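Side-chain contacts in alternansucrase (Leuconostoc mesenteroides, PDB 6HVG), which is a multidomain enzyme of glycoside hydrolase family 70, with a catalytic region of the TIM-barrel clan, choline-binding-type repeats and a bound calcium ion: residues 151-154 with 160-163; 170-173 with 179-182; 1262-1267 with 1303-1308; 1267-1272 with 1278-1283. All blocks are in the same frame, centred on the assembly; numbering follows the deposited sequence.

Contact 1 (151-154 with 160-163); sequences FVYI and QVTG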
loop_
_atom_site.group_PDB
_atom_site.type_symbol
_atom_site.label_atom_id
_atom_site.label_comp_id
_atom_site.label_asym_id
_atom_site.label_seq_id
_atom_site.Cartn_x
_atom_site.Cartn_y
_atom_site.Cartn_z
ATOM N N PHE A 151 29.053 -25.737 9.569
ATOM C CA PHE A 151 29.184 -24.631 8.634
ATOM C C PHE A 151 30.611 -24.119 8.522
ATOM O O PHE A 151 31.278 -23.838 9.518
ATOM C CB PHE A 151 28.253 -23.501 8.999
ATOM C CG PHE A 151 26.825 -23.781 8.653
ATOM C CD1 PHE A 151 26.268 -23.277 7.484
ATOM C CD2 PHE A 151 26.035 -24.575 9.483
ATOM C CE1 PHE A 151 24.948 -23.543 7.156
ATOM C CE2 PHE A 151 24.710 -24.843 9.161
ATOM C CZ PHE A 151 24.168 -24.326 7.998
ATOM N N VAL A 152 31.070 -24.049 7.279
ATOM C CA VAL A 152 32.329 -23.442 6.900
ATOM C C VAL A 152 31.964 -22.190 6.090
ATOM O O VAL A 152 30.854 -22.099 5.542
ATOM C CB VAL A 152 33.159 -24.438 6.059
ATOM C CG1 VAL A 152 34.376 -23.776 5.440
ATOM C CG2 VAL A 152 33.602 -25.612 6.922
ATOM N N TYR A 153 32.874 -21.216 6.048
ATOM C CA TYR A 153 32.704 -20.026 5.212
ATOM C C TYR A 153 33.898 -19.878 4.299
ATOM O O TYR A 153 35.020 -19.785 4.785
ATOM C CB TYR A 153 32.569 -18.753 6.052
ATOM C CG TYR A 153 32.262 -17.531 5.212
ATOM C CD1 TYR A 153 30.954 -17.254 4.806
ATOM C CD2 TYR A 153 33.272 -16.660 4.813
ATOM C CE1 TYR A 153 30.658 -16.136 4.043
ATOM C CE2 TYR A 153 32.995 -15.543 4.043
ATOM C CZ TYR A 153 31.689 -15.275 3.660
ATOM O OH TYR A 153 31.430 -14.146 2.898
ATOM N N ILE A 154 33.646 -19.837 2.989
ATOM C CA ILE A 154 34.704 -19.693 1.993
ATOM C C ILE A 154 34.663 -18.290 1.376
ATOM O O ILE A 154 33.645 -17.859 0.825
ATOM C CB ILE A 154 34.620 -20.783 0.903
ATOM C CG1 ILE A 154 34.356 -22.152 1.550
ATOM C CG2 ILE A 154 35.902 -20.803 0.071
ATOM C CD1 ILE A 154 34.528 -23.342 0.634
ATOM N N GLN A 160 39.278 -20.864 2.845
ATOM C CA GLN A 160 38.508 -21.252 4.030
ATOM C C GLN A 160 38.882 -20.349 5.197
ATOM O O GLN A 160 40.041 -19.975 5.358
ATOM C CB GLN A 160 38.788 -22.712 4.406
ATOM C CG GLN A 160 37.691 -23.365 5.227
ATOM C CD GLN A 160 37.926 -24.847 5.433
ATOM O OE1 GLN A 160 37.002 -25.652 5.339
ATOM N NE2 GLN A 160 39.166 -25.215 5.701
ATOM N N VAL A 161 37.898 -20.015 6.018
ATOM C CA VAL A 161 38.086 -19.035 7.075
ATOM C C VAL A 161 38.147 -19.631 8.487
ATOM O O VAL A 161 37.260 -20.376 8.911
ATOM C CB VAL A 161 36.958 -17.995 7.027
ATOM C CG1 VAL A 161 37.025 -17.088 8.237
ATOM C CG2 VAL A 161 37.056 -17.180 5.750
ATOM N N THR A 162 39.196 -19.261 9.213
ATOM C CA THR A 162 39.340 -19.597 10.634
ATOM C C THR A 162 39.252 -18.325 11.475
ATOM O O THR A 162 39.334 -17.226 10.944
ATOM C CB THR A 162 40.692 -20.287 10.927
ATOM O OG1 THR A 162 41.760 -19.364 10.682
ATOM C CG2 THR A 162 40.855 -21.554 10.068
ATOM N N GLY A 163 39.085 -18.493 12.787
ATOM C CA GLY A 163 39.148 -17.388 13.744
ATOM C C GLY A 163 37.887 -16.543 13.807
ATOM O O GLY A 163 36.899 -16.816 13.129
HETATM O O HOH W 1 35.143 -21.447 7.736
#

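Contact 2 (170-173 with 179-182); sequences NLQY and YQVK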
loop_
_atom_site.group_PDB
_atom_site.type_symbol
_atom_site.label_atom_id
_atom_site.label_comp_id
_atom_site.label_asym_id
_atom_site.label_seq_id
_atom_site.Cartn_x
_atom_site.Cartn_y
_atom_site.Cartn_z
ATOM N N ASN A 170 27.607 -9.719 11.094
ATOM C CA ASN A 170 27.469 -10.722 12.173
ATOM C C ASN A 170 28.834 -11.228 12.608
ATOM O O ASN A 170 29.621 -11.670 11.771
ATOM C CB ASN A 170 26.636 -11.929 11.711
ATOM C CG ASN A 170 25.249 -11.542 11.248
ATOM O OD1 ASN A 170 24.962 -11.570 10.051
ATOM N ND2 ASN A 170 24.385 -11.164 12.188
ATOM N N LEU A 171 29.085 -11.190 13.917
ATOM C CA LEU A 171 30.367 -11.587 14.489
ATOM C C LEU A 171 30.335 -13.090 14.793
ATOM O O LEU A 171 29.541 -13.547 15.624
ATOM C CB LEU A 171 30.639 -10.755 15.748
ATOM C CG LEU A 171 32.000 -10.814 16.433
ATOM C CD1 LEU A 171 33.160 -10.484 15.494
ATOM C CD2 LEU A 171 31.966 -9.866 17.619
ATOM N N GLN A 172 31.180 -13.854 14.095
ATOM C CA GLN A 172 31.144 -15.322 14.126
ATOM C C GLN A 172 32.537 -15.885 14.396
ATOM O O GLN A 172 33.524 -15.152 14.296
ATOM C CB GLN A 172 30.626 -15.868 12.792
ATOM C CG GLN A 172 29.253 -15.344 12.375
ATOM C CD GLN A 172 28.690 -16.037 11.136
ATOM O OE1 GLN A 172 29.443 -16.467 10.251
ATOM N NE2 GLN A 172 27.357 -16.146 11.068
ATOM N N TYR A 173 32.633 -17.168 14.746
ATOM C CA TYR A 173 33.938 -17.784 15.048
ATOM C C TYR A 173 34.054 -19.161 14.406
ATOM O O TYR A 173 33.082 -19.906 14.363
ATOM C CB TYR A 173 34.186 -17.872 16.572
ATOM C CG TYR A 173 35.589 -18.361 16.958
ATOM C CD1 TYR A 173 35.870 -19.712 17.030
ATOM C CD2 TYR A 173 36.638 -17.470 17.235
ATOM C CE1 TYR A 173 37.132 -20.177 17.363
ATOM C CE2 TYR A 173 37.910 -17.935 17.564
ATOM C CZ TYR A 173 38.143 -19.298 17.625
ATOM O OH TYR A 173 39.369 -19.838 17.936
ATOM N N TYR A 179 35.478 -24.961 11.049
ATOM C CA TYR A 179 34.077 -25.144 11.423
ATOM C C TYR A 179 33.590 -23.979 12.262
ATOM O O TYR A 179 34.362 -23.356 12.997
ATOM C CB TYR A 179 33.890 -26.453 12.197
ATOM C CG TYR A 179 34.170 -27.712 11.401
ATOM C CD1 TYR A 179 34.077 -27.729 10.008
ATOM C CD2 TYR A 179 34.486 -28.903 12.045
ATOM C CE1 TYR A 179 34.307 -28.888 9.286
ATOM C CE2 TYR A 179 34.726 -30.067 11.329
ATOM C CZ TYR A 179 34.631 -30.048 9.948
ATOM O OH TYR A 179 34.860 -31.181 9.207
ATOM N N GLN A 180 32.304 -23.695 12.145
ATOM C CA GLN A 180 31.703 -22.605 12.883
ATOM C C GLN A 180 31.165 -23.101 14.210
ATOM O O GLN A 180 30.528 -24.152 14.287
ATOM C CB GLN A 180 30.580 -21.965 12.086
ATOM C CG GLN A 180 29.892 -20.821 12.803
ATOM C CD GLN A 180 28.783 -20.188 11.982
ATOM O OE1 GLN A 180 28.660 -20.441 10.782
ATOM N NE2 GLN A 180 27.977 -19.332 12.624
ATOM N N VAL A 181 31.427 -22.310 15.248
ATOM C CA VAL A 181 31.077 -22.634 16.623
ATOM C C VAL A 181 29.757 -22.003 16.999
ATOM O O VAL A 181 29.550 -20.839 16.756
ATOM C CB VAL A 181 32.156 -22.129 17.593
ATOM C CG1 VAL A 181 31.811 -22.484 19.022
ATOM C CG2 VAL A 181 33.510 -22.721 17.227
ATOM N N LYS A 182 28.879 -22.793 17.603
ATOM C CA LYS A 182 27.573 -22.342 18.039
ATOM C C LYS A 182 27.275 -22.841 19.444
ATOM O O LYS A 182 27.568 -23.984 19.803
ATOM C CB LYS A 182 26.508 -22.844 17.092
ATOM C CG LYS A 182 26.507 -22.115 15.782
ATOM C CD LYS A 182 25.447 -22.645 14.839
ATOM C CE LYS A 182 25.662 -22.147 13.412
ATOM N NZ LYS A 182 24.595 -22.669 12.520
#

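Contact 3 (1262-1267 with 1303-1308); sequences LKDWAT and YYSISG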
loop_
_atom_site.group_PDB
_atom_site.type_symbol
_atom_site.label_atom_id
_atom_site.label_comp_id
_atom_site.label_asym_id
_atom_site.label_seq_id
_atom_site.Cartn_x
_atom_site.Cartn_y
_atom_site.Cartn_z
ATOM N N LEU A 1262 -16.881 24.230 9.177
ATOM C CA LEU A 1262 -17.377 24.602 10.501
ATOM C C LEU A 1262 -18.868 24.421 10.688
ATOM O O LEU A 1262 -19.663 24.679 9.795
ATOM C CB LEU A 1262 -16.999 26.035 10.817
ATOM C CG LEU A 1262 -15.493 26.274 10.877
ATOM C CD1 LEU A 1262 -15.158 27.751 10.989
ATOM C CD2 LEU A 1262 -14.916 25.508 12.042
ATOM N N LYS A 1263 -19.210 23.993 11.899
ATOM C CA LYS A 1263 -20.510 23.445 12.231
ATOM C C LYS A 1263 -20.882 23.854 13.646
ATOM O O LYS A 1263 -20.006 24.064 14.479
ATOM C CB LYS A 1263 -20.384 21.932 12.113
ATOM C CG LYS A 1263 -21.624 21.071 12.286
ATOM C CD LYS A 1263 -21.205 19.707 12.819
ATOM C CE LYS A 1263 -22.229 18.598 12.689
ATOM N NZ LYS A 1263 -21.777 17.413 13.475
ATOM N N ASP A 1264 -22.177 24.008 13.894
ATOM C CA ASP A 1264 -22.694 24.265 15.219
ATOM C C ASP A 1264 -23.093 22.939 15.840
ATOM O O ASP A 1264 -23.864 22.191 15.230
ATOM C CB ASP A 1264 -23.913 25.162 15.124
ATOM C CG ASP A 1264 -24.681 25.223 16.417
ATOM O OD1 ASP A 1264 -24.088 25.618 17.442
ATOM O OD2 ASP A 1264 -25.865 24.853 16.420
ATOM N N TRP A 1265 -22.571 22.631 17.032
ATOM C CA TRP A 1265 -22.789 21.305 17.601
ATOM C C TRP A 1265 -24.222 21.103 17.980
ATOM O O TRP A 1265 -24.723 19.977 17.966
ATOM C CB TRP A 1265 -21.907 21.035 18.815
ATOM C CG TRP A 1265 -20.438 21.140 18.548
ATOM C CD1 TRP A 1265 -19.559 21.966 19.171
ATOM C CD2 TRP A 1265 -19.683 20.399 17.609
ATOM N NE1 TRP A 1265 -18.297 21.798 18.675
ATOM C CE2 TRP A 1265 -18.345 20.845 17.702
ATOM C CE3 TRP A 1265 -19.991 19.390 16.707
ATOM C CZ2 TRP A 1265 -17.317 20.320 16.920
ATOM C CZ3 TRP A 1265 -18.957 18.862 15.920
ATOM C CH2 TRP A 1265 -17.636 19.334 16.041
ATOM N N ALA A 1266 -24.890 22.188 18.335
ATOM C CA ALA A 1266 -26.221 22.129 18.924
ATOM C C ALA A 1266 -27.306 21.715 17.946
ATOM O O ALA A 1266 -28.143 20.866 18.251
ATOM C CB ALA A 1266 -26.551 23.472 19.507
ATOM N N THR A 1267 -27.285 22.337 16.770
ATOM C CA THR A 1267 -28.248 22.068 15.716
ATOM C C THR A 1267 -27.702 21.163 14.626
ATOM O O THR A 1267 -28.469 20.640 13.834
ATOM C CB THR A 1267 -28.638 23.369 15.051
ATOM O OG1 THR A 1267 -27.460 24.037 14.607
ATOM C CG2 THR A 1267 -29.353 24.261 16.028
ATOM N N TYR A 1303 -29.311 23.109 26.826
ATOM C CA TYR A 1303 -27.954 23.595 26.581
ATOM C C TYR A 1303 -27.901 24.493 25.372
ATOM O O TYR A 1303 -28.582 24.236 24.395
ATOM C CB TYR A 1303 -26.981 22.432 26.384
ATOM C CG TYR A 1303 -25.596 22.880 25.965
ATOM C CD1 TYR A 1303 -24.651 23.276 26.901
ATOM C CD2 TYR A 1303 -25.239 22.905 24.636
ATOM C CE1 TYR A 1303 -23.392 23.713 26.503
ATOM C CE2 TYR A 1303 -23.995 23.314 24.237
ATOM C CZ TYR A 1303 -23.074 23.718 25.157
ATOM O OH TYR A 1303 -21.826 24.087 24.721
ATOM N N TYR A 1304 -27.110 25.557 25.458
ATOM C CA TYR A 1304 -26.921 26.469 24.347
ATOM C C TYR A 1304 -25.433 26.503 23.978
ATOM O O TYR A 1304 -24.574 26.661 24.848
ATOM C CB TYR A 1304 -27.415 27.871 24.724
ATOM C CG TYR A 1304 -28.908 27.994 24.734
ATOM C CD1 TYR A 1304 -29.673 27.513 25.801
ATOM C CD2 TYR A 1304 -29.566 28.597 23.682
ATOM C CE1 TYR A 1304 -31.056 27.624 25.798
ATOM C CE2 TYR A 1304 -30.942 28.719 23.674
ATOM C CZ TYR A 1304 -31.676 28.237 24.722
ATOM O OH TYR A 1304 -33.030 28.366 24.645
ATOM N N SER A 1305 -25.147 26.369 22.689
ATOM C CA SER A 1305 -23.774 26.352 22.193
ATOM C C SER A 1305 -23.115 27.729 22.207
ATOM O O SER A 1305 -23.802 28.728 22.403
ATOM C CB SER A 1305 -23.767 25.808 20.785
ATOM O OG SER A 1305 -24.565 26.628 19.952
ATOM N N ILE A 1306 -21.800 27.773 21.979
ATOM C CA ILE A 1306 -21.069 29.041 21.963
ATOM C C ILE A 1306 -21.639 30.008 20.920
ATOM O O ILE A 1306 -21.489 31.210 21.056
ATOM C CB ILE A 1306 -19.571 28.835 21.703
ATOM C CG1 ILE A 1306 -18.949 28.154 22.896
ATOM C CG2 ILE A 1306 -18.858 30.157 21.487
ATOM C CD1 ILE A 1306 -17.436 28.140 22.899
ATOM N N SER A 1307 -22.284 29.479 19.891
ATOM C CA SER A 1307 -22.869 30.297 18.856
ATOM C C SER A 1307 -24.285 30.759 19.194
ATOM O O SER A 1307 -24.907 31.490 18.420
ATOM C CB SER A 1307 -22.899 29.514 17.543
ATOM O OG SER A 1307 -21.584 29.161 17.137
ATOM N N GLY A 1308 -24.790 30.367 20.350
ATOM C CA GLY A 1308 -26.067 30.858 20.826
ATOM C C GLY A 1308 -27.308 30.068 20.490
ATOM O O GLY A 1308 -28.398 30.594 20.653
HETATM O O HOH W 2 -21.436 26.393 18.079
#

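Contact 4 (1267-1272 with 1278-1283); sequences TNQYFN and EVFLPL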
loop_
_atom_site.group_PDB
_atom_site.type_symbol
_atom_site.label_atom_id
_atom_site.label_comp_id
_atom_site.label_asym_id
_atom_site.label_seq_id
_atom_site.Cartn_x
_atom_site.Cartn_y
_atom_site.Cartn_z
ATOM N N THR A 1267 -27.285 22.337 16.770
ATOM C CA THR A 1267 -28.248 22.068 15.716
ATOM C C THR A 1267 -27.702 21.163 14.626
ATOM O O THR A 1267 -28.469 20.640 13.834
ATOM C CB THR A 1267 -28.638 23.369 15.051
ATOM O OG1 THR A 1267 -27.460 24.037 14.607
ATOM C CG2 THR A 1267 -29.353 24.261 16.028
ATOM N N ASN A 1268 -26.383 20.959 14.622
ATOM C CA ASN A 1268 -25.650 20.208 13.595
ATOM C C ASN A 1268 -25.734 20.807 12.192
ATOM O O ASN A 1268 -25.409 20.148 11.239
ATOM C CB ASN A 1268 -26.054 18.752 13.601
ATOM C CG ASN A 1268 -25.697 18.062 14.908
ATOM O OD1 ASN A 1268 -24.519 17.930 15.261
ATOM N ND2 ASN A 1268 -26.716 17.572 15.609
ATOM N N GLN A 1269 -26.108 22.079 12.090
ATOM C CA GLN A 1269 -26.146 22.787 10.830
ATOM C C GLN A 1269 -24.797 23.443 10.577
ATOM O O GLN A 1269 -24.148 23.917 11.508
ATOM C CB GLN A 1269 -27.250 23.845 10.865
ATOM C CG GLN A 1269 -27.476 24.558 9.542
ATOM C CD GLN A 1269 -28.586 25.568 9.623
ATOM O OE1 GLN A 1269 -29.195 25.750 10.668
ATOM N NE2 GLN A 1269 -28.842 26.250 8.517
ATOM N N TYR A 1270 -24.368 23.458 9.315
ATOM C CA TYR A 1270 -23.069 24.023 8.963
ATOM C C TYR A 1270 -23.242 25.494 8.647
ATOM O O TYR A 1270 -24.259 25.895 8.103
ATOM C CB TYR A 1270 -22.461 23.290 7.764
ATOM C CG TYR A 1270 -21.888 21.890 8.047
ATOM C CD1 TYR A 1270 -22.689 20.757 7.974
ATOM C CD2 TYR A 1270 -20.543 21.700 8.358
ATOM C CE1 TYR A 1270 -22.179 19.492 8.206
ATOM C CE2 TYR A 1270 -20.035 20.433 8.598
ATOM C CZ TYR A 1270 -20.860 19.344 8.504
ATOM O OH TYR A 1270 -20.368 18.098 8.759
ATOM N N PHE A 1271 -22.262 26.313 8.976
ATOM C CA PHE A 1271 -22.387 27.740 8.674
ATOM C C PHE A 1271 -22.305 27.971 7.173
ATOM O O PHE A 1271 -21.541 27.305 6.476
ATOM C CB PHE A 1271 -21.321 28.568 9.426
ATOM C CG PHE A 1271 -21.334 28.344 10.920
ATOM C CD1 PHE A 1271 -22.466 28.662 11.654
ATOM C CD2 PHE A 1271 -20.258 27.763 11.568
ATOM C CE1 PHE A 1271 -22.513 28.428 13.003
ATOM C CE2 PHE A 1271 -20.299 27.536 12.933
ATOM C CZ PHE A 1271 -21.420 27.865 13.649
ATOM N N ASN A 1272 -23.102 28.909 6.677
ATOM C CA ASN A 1272 -23.076 29.268 5.264
ATOM C C ASN A 1272 -23.452 30.724 5.014
ATOM O O ASN A 1272 -24.271 31.292 5.740
ATOM C CB ASN A 1272 -23.996 28.338 4.459
ATOM C CG ASN A 1272 -23.601 28.259 2.989
ATOM O OD1 ASN A 1272 -24.015 29.079 2.187
ATOM N ND2 ASN A 1272 -22.772 27.286 2.645
ATOM N N GLU A 1278 -30.524 32.472 3.129
ATOM C CA GLU A 1278 -30.270 31.227 3.855
ATOM C C GLU A 1278 -28.917 31.275 4.584
ATOM O O GLU A 1278 -28.156 30.303 4.603
ATOM C CB GLU A 1278 -30.354 30.045 2.883
ATOM C CG GLU A 1278 -29.502 30.210 1.630
ATOM C CD GLU A 1278 -29.587 29.011 0.693
ATOM O OE1 GLU A 1278 -30.693 28.427 0.584
ATOM O OE2 GLU A 1278 -28.553 28.658 0.062
ATOM N N VAL A 1279 -28.642 32.422 5.198
ATOM C CA VAL A 1279 -27.434 32.627 5.979
ATOM C C VAL A 1279 -27.552 31.893 7.305
ATOM O O VAL A 1279 -28.600 31.892 7.921
ATOM C CB VAL A 1279 -27.164 34.137 6.208
ATOM C CG1 VAL A 1279 -26.192 34.393 7.358
ATOM C CG2 VAL A 1279 -26.595 34.737 4.936
ATOM N N PHE A 1280 -26.469 31.262 7.729
ATOM C CA PHE A 1280 -26.378 30.711 9.071
ATOM C C PHE A 1280 -24.998 31.048 9.603
ATOM O O PHE A 1280 -23.995 30.589 9.051
ATOM C CB PHE A 1280 -26.604 29.205 9.063
ATOM C CG PHE A 1280 -26.648 28.585 10.429
ATOM C CD1 PHE A 1280 -27.713 28.830 11.284
ATOM C CD2 PHE A 1280 -25.636 27.744 10.868
ATOM C CE1 PHE A 1280 -27.761 28.269 12.555
ATOM C CE2 PHE A 1280 -25.681 27.167 12.136
ATOM C CZ PHE A 1280 -26.752 27.426 12.978
ATOM N N LEU A 1281 -24.948 31.874 10.646
ATOM C CA LEU A 1281 -23.694 32.234 11.298
ATOM C C LEU A 1281 -23.850 32.156 12.804
ATOM O O LEU A 1281 -24.971 32.120 13.304
ATOM C CB LEU A 1281 -23.288 33.643 10.926
ATOM C CG LEU A 1281 -22.740 33.836 9.530
ATOM C CD1 LEU A 1281 -22.882 35.307 9.136
ATOM C CD2 LEU A 1281 -21.299 33.365 9.433
ATOM N N PRO A 1282 -22.729 32.127 13.542
ATOM C CA PRO A 1282 -22.832 32.275 14.974
ATOM C C PRO A 1282 -23.429 33.631 15.278
ATOM O O PRO A 1282 -23.182 34.565 14.535
ATOM C CB PRO A 1282 -21.378 32.214 15.449
ATOM C CG PRO A 1282 -20.620 31.569 14.354
ATOM C CD PRO A 1282 -21.332 31.975 13.104
ATOM N N LEU A 1283 -24.209 33.742 16.345
ATOM C CA LEU A 1283 -24.913 34.994 16.629
ATOM C C LEU A 1283 -23.971 36.142 16.992
ATOM O O LEU A 1283 -24.315 37.282 16.755
ATOM C CB LEU A 1283 -25.969 34.780 17.719
ATOM C CG LEU A 1283 -27.153 33.849 17.380
ATOM C CD1 LEU A 1283 -27.928 33.534 18.642
ATOM C CD2 LEU A 1283 -28.074 34.429 16.353
#

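Contact 1 (151-154 with 160-163)
Y153 and V161 meet first through their backbones: V161 N donates to Y153 O over 3.1 Å, a weak hydrogen bond bent to 133° at the hydrogen. A water ties the same two residues a second time, accepting from Y153 N at 2.8 Å and probably donating to V161 O at 2.6 Å. The N and O of Y153 are therefore both engaged with 160-163, one through solvent and the other directly. The Y153 and V161 side chains lie alongside, pointing the same way, and CG2 of V161 comes to the edge of the Y153 ring in its plane, 3.9 Å from CD2. The V161 branch anti to the backbone N is CG1 (chi1 172°), which leaves CG2 to face the tyrosine. Q160 leaves its backbone with CG anti to N (chi1 -157°) and continues extended, passing across V152 at about a right angle, so that its CG and OE1 lie against V152 CG1. One residue further along, I154 and Q160 form a single backbone bridge, with CA atoms 4.6 Å apart. Behind this shell, strand 150-153 pairs antiparallel with strand 144-147, V152 bonding E145 through the backbone. Y144 meets the Y153 ring edge to face, and G142 O receives a weak hydrogen bond from Y153 OH. This hairpin and returning loop resemble the unit of choline-binding-type repeats. Within this contact, one weak direct bond, a water link and small apolar touches join the segments, which probably depend as much on solvent and dispersion as on backbone pairing.

Contact 2 (170-173 with 179-182)
Y173 carries its ring with CG anti to the backbone N (chi1 -174°), while V181 has CG2 anti to its own carbonyl carbon; with these torsions the two side chains run side by side in the same direction. V181 CG2 reaches the ring at its edge, near the plane, 3.8 Å from Y173 CD1. The backbones are joined beside this touch: V181 N donates to Y173 O at 3.0 Å in a nearly straight bond, 166° at the hydrogen. The same oxygen also receives a CA-H...O contact from Q180 CA at 3.4 Å. Both segments belong to a choline-binding repeat, in which the antiparallel hairpin of strands 163-167 and 170-174 is followed by a loop that turns back onto its second strand. Q180, extended throughout, brings its amide to that of Q172; the two chains cross obliquely with amide planes 42° apart. Their NE2 atoms approach to 3.6 Å, from Q172 NE2 to Q180 NE2, and each amide finds a polar partner in another part of the chain. Y144 OH bonds Q172 OE1, and Q180 NE2 makes a weak hydrogen bond to T199 O, while the Y173 ring packs on R186 and V188 of strand 185-188.

Contact 3 (1262-1267 with 1303-1308)
A buried carboxylate, that of D1264, collects four donors, and one of them, S1305 OG, comes directly from the other segment. The serine hydroxyl donates to D1264 OD1 at 2.7 Å and uses the syn lone pair, on the side of the other carboxylate oxygen. A water also donates to OD1, at 2.8 Å, and lies 2.9 Å from S1307 OG, which is hydrogen-bonded in turn to W443 NE1. OD2 serves its own segment: T1267 OG1 comes in on the anti lone pair, whereas T1267 N, 2.9 Å from D1264 OD2, approaches from above the carboxylate plane. Acceptance from a backbone N three residues on makes this an Asx motif, and it fixes the rotation of the carboxylate while OD1 is held toward the serines. So many donors around a buried acid would be expected to favour its ionised form. On the other segment, S1305 OG sits between its backbone N and carbonyl carbon (chi1 60°), a rotamer that turns the hydroxyl to the aspartate; A1266 CB packs against it, 3.8 Å from S1305 OG. S1305 also opens a type I beta turn closed by a hydrogen bond from G1308 N to S1305 O of 2.8 Å, which brings S1307 round to the water. The contact thus joins a loop that follows strand 1248-1252 to the turn leaving strand 1301-1304. That strand pairs antiparallel with 1294-1296, and strand 1314-1317 lies close by: its T1314 OG1 is hydrogen-bonded to W1265 O, and its I1316 packs against the side chains of W1265 and Y1303.

Contact 4 (1267-1272 with 1278-1283)
Q1269 lays its side chain across the F1280 ring, CG to OE1 over the face. CB comes first, near the rim, 3.9 Å from F1280 CE2. CG follows in a CH-pi contact 4.1 Å from the ring centroid. CD then lies over the ring, toward its CG-CD1 side, and at the tip OE1 stands over the CD1-CE1 side while NE2 is nearest F1280 CG and CB. CG anti to the backbone N (chi1 -174°) and an extended chain carry the amide there, stacked on the ring with its plane only 13° away. F1280 also meets F1271, the two rings almost parallel but slid so far apart that they barely overlap, with F1271 CD1 3.4 Å from F1280 CD2. P1282 CD covers a face of the F1271 ring, 4.0 Å from its centroid in a second CH-pi contact. W443 meets F1271 with its ring plane roughly perpendicular, and Y1309 stacks on F1280. The backbones lock beside this cluster: N1272 N donates to F1280 O, and F1280 N returns a straighter bond to N1272 O, each 3.0 Å long. V1279 CA adds a CA-H...O contact to that same N1272 O. Two reciprocal bonds between N1272 and F1280 define a lone antiparallel hydrogen-bonded pair, here closing a loop of the family 70 region over an aromatic cluster.

The four contacts fall into two pairs on opposite sides of the chain's centre. Contacts 1 and 2 have centres about 9 Å apart and follow one another in series; V152 CG2 touches Y179 CD1 at 3.8 Å, packing successive hairpin-and-loop units together. Contacts 3 and 4, also about 9 Å between centres, share T1267, and contact 4 lies within the chain that contact 3 closes. Probable backbone hydrogen bonds join them, D1264 N to Q1269 O and S1307 O to L1283 N, both 3.1 Å. Between the pairs, centres are about 70 to 78 Å apart. The calcium ligands E575, D581, N625 and D1159 belong to none of the four.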